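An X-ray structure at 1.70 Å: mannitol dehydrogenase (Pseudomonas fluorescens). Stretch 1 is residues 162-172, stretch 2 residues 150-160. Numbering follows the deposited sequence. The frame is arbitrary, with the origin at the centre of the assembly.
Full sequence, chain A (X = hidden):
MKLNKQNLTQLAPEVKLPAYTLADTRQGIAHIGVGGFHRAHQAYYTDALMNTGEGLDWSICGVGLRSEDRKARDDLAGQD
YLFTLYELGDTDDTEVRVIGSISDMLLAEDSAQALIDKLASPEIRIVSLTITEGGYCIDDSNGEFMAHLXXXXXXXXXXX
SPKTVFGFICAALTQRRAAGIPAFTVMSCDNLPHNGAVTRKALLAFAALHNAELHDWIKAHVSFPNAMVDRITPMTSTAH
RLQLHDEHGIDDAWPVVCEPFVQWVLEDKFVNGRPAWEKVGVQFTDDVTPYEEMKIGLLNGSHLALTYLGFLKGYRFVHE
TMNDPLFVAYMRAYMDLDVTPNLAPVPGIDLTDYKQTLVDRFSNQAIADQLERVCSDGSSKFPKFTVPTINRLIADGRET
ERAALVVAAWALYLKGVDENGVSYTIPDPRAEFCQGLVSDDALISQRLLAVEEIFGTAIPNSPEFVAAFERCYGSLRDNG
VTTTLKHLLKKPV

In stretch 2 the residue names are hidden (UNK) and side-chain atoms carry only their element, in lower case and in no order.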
# COMPACT_ATOMS: atom_id res chain seq x y z
N PRO A 162 20.68 12.18 -5.02
CA PRO A 162 19.99 10.90 -4.79
C PRO A 162 18.79 10.68 -5.69
O PRO A 162 18.25 11.61 -6.30
CB PRO A 162 19.57 10.99 -3.30
CG PRO A 162 19.19 12.44 -3.17
CD PRO A 162 20.38 13.15 -3.95
N LYS A 163 18.39 9.42 -5.76
CA LYS A 163 17.23 9.06 -6.55
C LYS A 163 16.23 8.32 -5.66
O LYS A 163 15.06 8.25 -6.03
CB LYS A 163 17.60 8.13 -7.68
CG LYS A 163 18.65 8.69 -8.64
CD LYS A 163 18.75 7.76 -9.84
CE LYS A 163 18.67 6.30 -9.41
NZ LYS A 163 18.46 5.45 -10.63
N THR A 164 16.68 7.78 -4.53
CA THR A 164 15.75 7.00 -3.69
C THR A 164 15.29 7.73 -2.46
O THR A 164 15.86 8.72 -2.03
CB THR A 164 16.36 5.67 -3.18
OG1 THR A 164 17.31 5.94 -2.12
CG2 THR A 164 17.07 4.95 -4.34
N VAL A 165 14.25 7.17 -1.84
CA VAL A 165 13.75 7.78 -0.64
C VAL A 165 14.86 7.88 0.43
O VAL A 165 14.94 8.87 1.18
CB VAL A 165 12.49 6.97 -0.15
CG1 VAL A 165 12.87 5.52 0.08
CG2 VAL A 165 11.94 7.56 1.11
N PHE A 166 15.69 6.85 0.54
CA PHE A 166 16.74 6.90 1.56
C PHE A 166 17.75 8.00 1.29
O PHE A 166 18.16 8.68 2.22
CB PHE A 166 17.46 5.56 1.63
CG PHE A 166 16.53 4.42 1.88
CD1 PHE A 166 16.21 3.55 0.86
CD2 PHE A 166 15.91 4.28 3.12
CE1 PHE A 166 15.25 2.52 1.07
CE2 PHE A 166 14.96 3.28 3.35
CZ PHE A 166 14.63 2.40 2.31
N GLY A 167 18.16 8.14 0.03
CA GLY A 167 19.13 9.18 -0.33
C GLY A 167 18.56 10.56 -0.08
O GLY A 167 19.25 11.44 0.45
N PHE A 168 17.30 10.77 -0.45
CA PHE A 168 16.69 12.07 -0.21
C PHE A 168 16.52 12.38 1.26
O PHE A 168 16.78 13.51 1.71
CB PHE A 168 15.34 12.20 -0.95
CG PHE A 168 15.50 12.67 -2.36
CD1 PHE A 168 15.34 11.79 -3.43
CD2 PHE A 168 15.90 14.00 -2.61
CE1 PHE A 168 15.58 12.21 -4.75
CE2 PHE A 168 16.15 14.42 -3.95
CZ PHE A 168 15.98 13.50 -4.99
N ILE A 169 16.01 11.40 2.03
CA ILE A 169 15.87 11.68 3.45
C ILE A 169 17.23 11.96 4.12
O ILE A 169 17.34 12.88 4.91
CB ILE A 169 15.16 10.51 4.18
CG1 ILE A 169 13.67 10.60 3.81
CG2 ILE A 169 15.37 10.58 5.71
CD1 ILE A 169 12.87 9.33 4.20
N CYS A 170 18.26 11.19 3.79
CA CYS A 170 19.57 11.44 4.43
C CYS A 170 20.12 12.78 4.03
O CYS A 170 20.67 13.49 4.86
CB CYS A 170 20.59 10.37 4.06
SG CYS A 170 20.32 8.85 5.00
N ALA A 171 19.99 13.13 2.75
CA ALA A 171 20.53 14.44 2.36
C ALA A 171 19.77 15.57 3.06
O ALA A 171 20.36 16.60 3.43
CB ALA A 171 20.49 14.62 0.80
N ALA A 172 18.45 15.43 3.23
CA ALA A 172 17.68 16.46 3.88
C ALA A 172 18.06 16.58 5.36
O ALA A 172 18.15 17.69 5.89
CB ALA A 172 16.15 16.19 3.79
N UNK A 150 21.07 -1.55 -7.24
CA UNK A 150 21.69 -0.48 -8.04
C UNK A 150 21.35 0.95 -7.64
O UNK A 150 22.22 1.82 -7.60
c UNK A 150 20.33 -2.51 -8.07
c UNK A 150 19.94 -1.67 -9.26
c UNK A 150 21.26 -0.83 -9.47
N UNK A 151 20.08 1.22 -7.36
CA UNK A 151 19.68 2.56 -7.01
C UNK A 151 20.22 2.92 -5.61
O UNK A 151 20.50 4.10 -5.32
n UNK A 151 15.92 -0.15 -6.10
c UNK A 151 17.41 1.80 -6.08
c UNK A 151 18.14 2.67 -7.08
o UNK A 151 17.88 -0.30 -7.24
c UNK A 151 17.09 0.36 -6.54
N UNK A 152 20.38 1.92 -4.73
CA UNK A 152 20.95 2.18 -3.40
C UNK A 152 22.45 2.46 -3.59
O UNK A 152 22.99 3.38 -2.98
c UNK A 152 18.59 1.93 -1.45
c UNK A 152 21.55 1.21 -1.11
c UNK A 152 20.77 0.97 -2.43
c UNK A 152 19.25 0.76 -2.14
N UNK A 153 23.13 1.66 -4.40
CA UNK A 153 24.56 1.94 -4.65
C UNK A 153 24.72 3.33 -5.28
O UNK A 153 25.71 4.04 -4.98
n UNK A 153 26.06 -0.66 -2.58
c UNK A 153 25.18 0.90 -5.61
c UNK A 153 25.50 -0.42 -4.94
o UNK A 153 27.60 0.25 -3.96
c UNK A 153 26.48 -0.26 -3.78
N UNK A 154 23.79 3.70 -6.16
CA UNK A 154 23.84 5.02 -6.77
C UNK A 154 23.81 6.11 -5.70
O UNK A 154 24.65 7.03 -5.69
n UNK A 154 21.99 7.68 -7.41
c UNK A 154 22.14 8.85 -8.00
c UNK A 154 23.06 7.32 -9.28
c UNK A 154 22.56 6.69 -8.20
n UNK A 154 22.79 8.66 -9.14
c UNK A 154 22.66 5.26 -7.75
N UNK A 155 22.87 6.01 -4.77
CA UNK A 155 22.76 7.04 -3.75
C UNK A 155 23.97 7.11 -2.79
O UNK A 155 24.32 8.19 -2.30
c UNK A 155 21.44 6.86 -2.97
c UNK A 155 20.24 7.34 -3.76
o UNK A 155 19.17 7.50 -3.15
o UNK A 155 20.37 7.55 -4.99
N UNK A 156 24.61 5.97 -2.54
CA UNK A 156 25.78 5.97 -1.69
C UNK A 156 26.92 6.69 -2.42
O UNK A 156 27.66 7.44 -1.80
c UNK A 156 26.17 4.53 -1.32
c UNK A 156 25.10 3.88 -0.40
c UNK A 156 25.07 4.56 0.94
c UNK A 156 25.42 2.39 -0.24
N UNK A 157 26.99 6.50 -3.74
CA UNK A 157 28.04 7.13 -4.58
C UNK A 157 27.79 8.59 -4.90
O UNK A 157 28.74 9.34 -5.18
c UNK A 157 28.21 6.35 -5.87
N UNK A 158 26.52 9.02 -4.86
CA UNK A 158 26.18 10.42 -5.16
C UNK A 158 25.16 10.91 -4.17
O UNK A 158 24.01 11.17 -4.54
c UNK A 158 26.40 9.76 -7.58
c UNK A 158 28.07 9.36 -8.96
c UNK A 158 26.26 8.50 -8.07
c UNK A 158 25.60 10.52 -6.58
n UNK A 158 27.31 8.28 -8.92
n UNK A 158 27.54 10.27 -8.17
N UNK A 159 25.57 11.08 -2.91
CA UNK A 159 24.64 11.54 -1.87
C UNK A 159 23.98 12.87 -2.11
O UNK A 159 22.92 13.12 -1.55
c UNK A 159 26.95 10.95 -2.39
c UNK A 159 25.49 11.51 -0.59
c UNK A 159 26.92 11.79 -1.15
N UNK A 160 24.58 13.74 -2.93
CA UNK A 160 23.96 15.03 -3.21
C UNK A 160 23.09 15.02 -4.45
O UNK A 160 22.56 16.06 -4.83
c UNK A 160 25.01 16.15 -3.34
o UNK A 160 25.67 16.30 -2.09
O HOH W 1 22.03 11.43 0.34

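Position 150 has three side-chain carbons closing a ring onto the backbone N, and it does not touch stretch 1: Pro150. Position 151 carries three carbons, the third bearing one O and one N, which defines an amide; a chain of this length is Gln151. Gln151 CG lies 3.6 Å from Thr164 CG2, while the amide end leads away. Position 152 has four carbons, forked at the first, with one arm two carbons long: Ile152. Ile152 CD1 comes 3.7 Å from Phe166 CD1, an apolar contact oblique to the ring.

Position 153 repeats the three-carbon amide pattern, so it is Gln153, out of reach of stretch 1. Position 154 shows one carbon and then a five-membered ring of three C and two N, an imidazole: His154. Lys163 CD sits 4.0 Å from the centroid of the His154 ring and 10° off its normal, a CH-pi contact over one face, whereas Pro162 CA approaches the edge, 4.4 Å from CE1 of His154.

Position 155 has two carbons, the second carrying two oxygens, and both oxygens face backbone N-H donors of stretch 1. A carboxylate on so short a chain is Asp155. Lys163 N donates to Asp155 OD1 (2.8 Å, 153°), and Thr164 N donates to Asp155 OD2 (2.9 Å, 153°). Thr164 OG1 also donates to Asp155 OD2, at 2.6 Å. Within stretch 2, His154 ND1 also donates to Asp155 OD1 (2.9 Å, 167°).

Position 156, four carbons forked at the second, is Leu156; position 157, a single carbon, is Ala157. Neither touches stretch 1. Position 158 has another imidazole on one carbon, His158, the first residue to leave helical phi/psi; the backbone O of His158 is 3.5 Å from Pro162 N. Position 159 closes three carbons onto its own N: Pro159, whose CA-to-CB bond points away but whose backbone O lies 3.7 Å from Ala171 CB. Position 160 has one carbon and one oxygen, Ser160; the backbone C of Ser160 is 3.3 Å from Pro162 CD.

The contact, burying 485 Å² in total, centres on Asp155. Its carboxylate gathers donors from Lys163 and Thr164, just before the stretch 1 helix, where Thr164 is the N-cap: Thr164 OG1 donates to Asp155 OD2 and accepts from Gly167 N (3.2 Å, 169°). Glycine suits the close approach, since an ideal CB at Gly167 would fall 2.1 Å from Asp155 OD2, a clash. Farther along, one water donates to both Pro159 O (2.7 Å) and Gly167 O (2.8 Å), bridging the two backbones.

Stretch 2, residues 150-160: PQIQHDLAHPS
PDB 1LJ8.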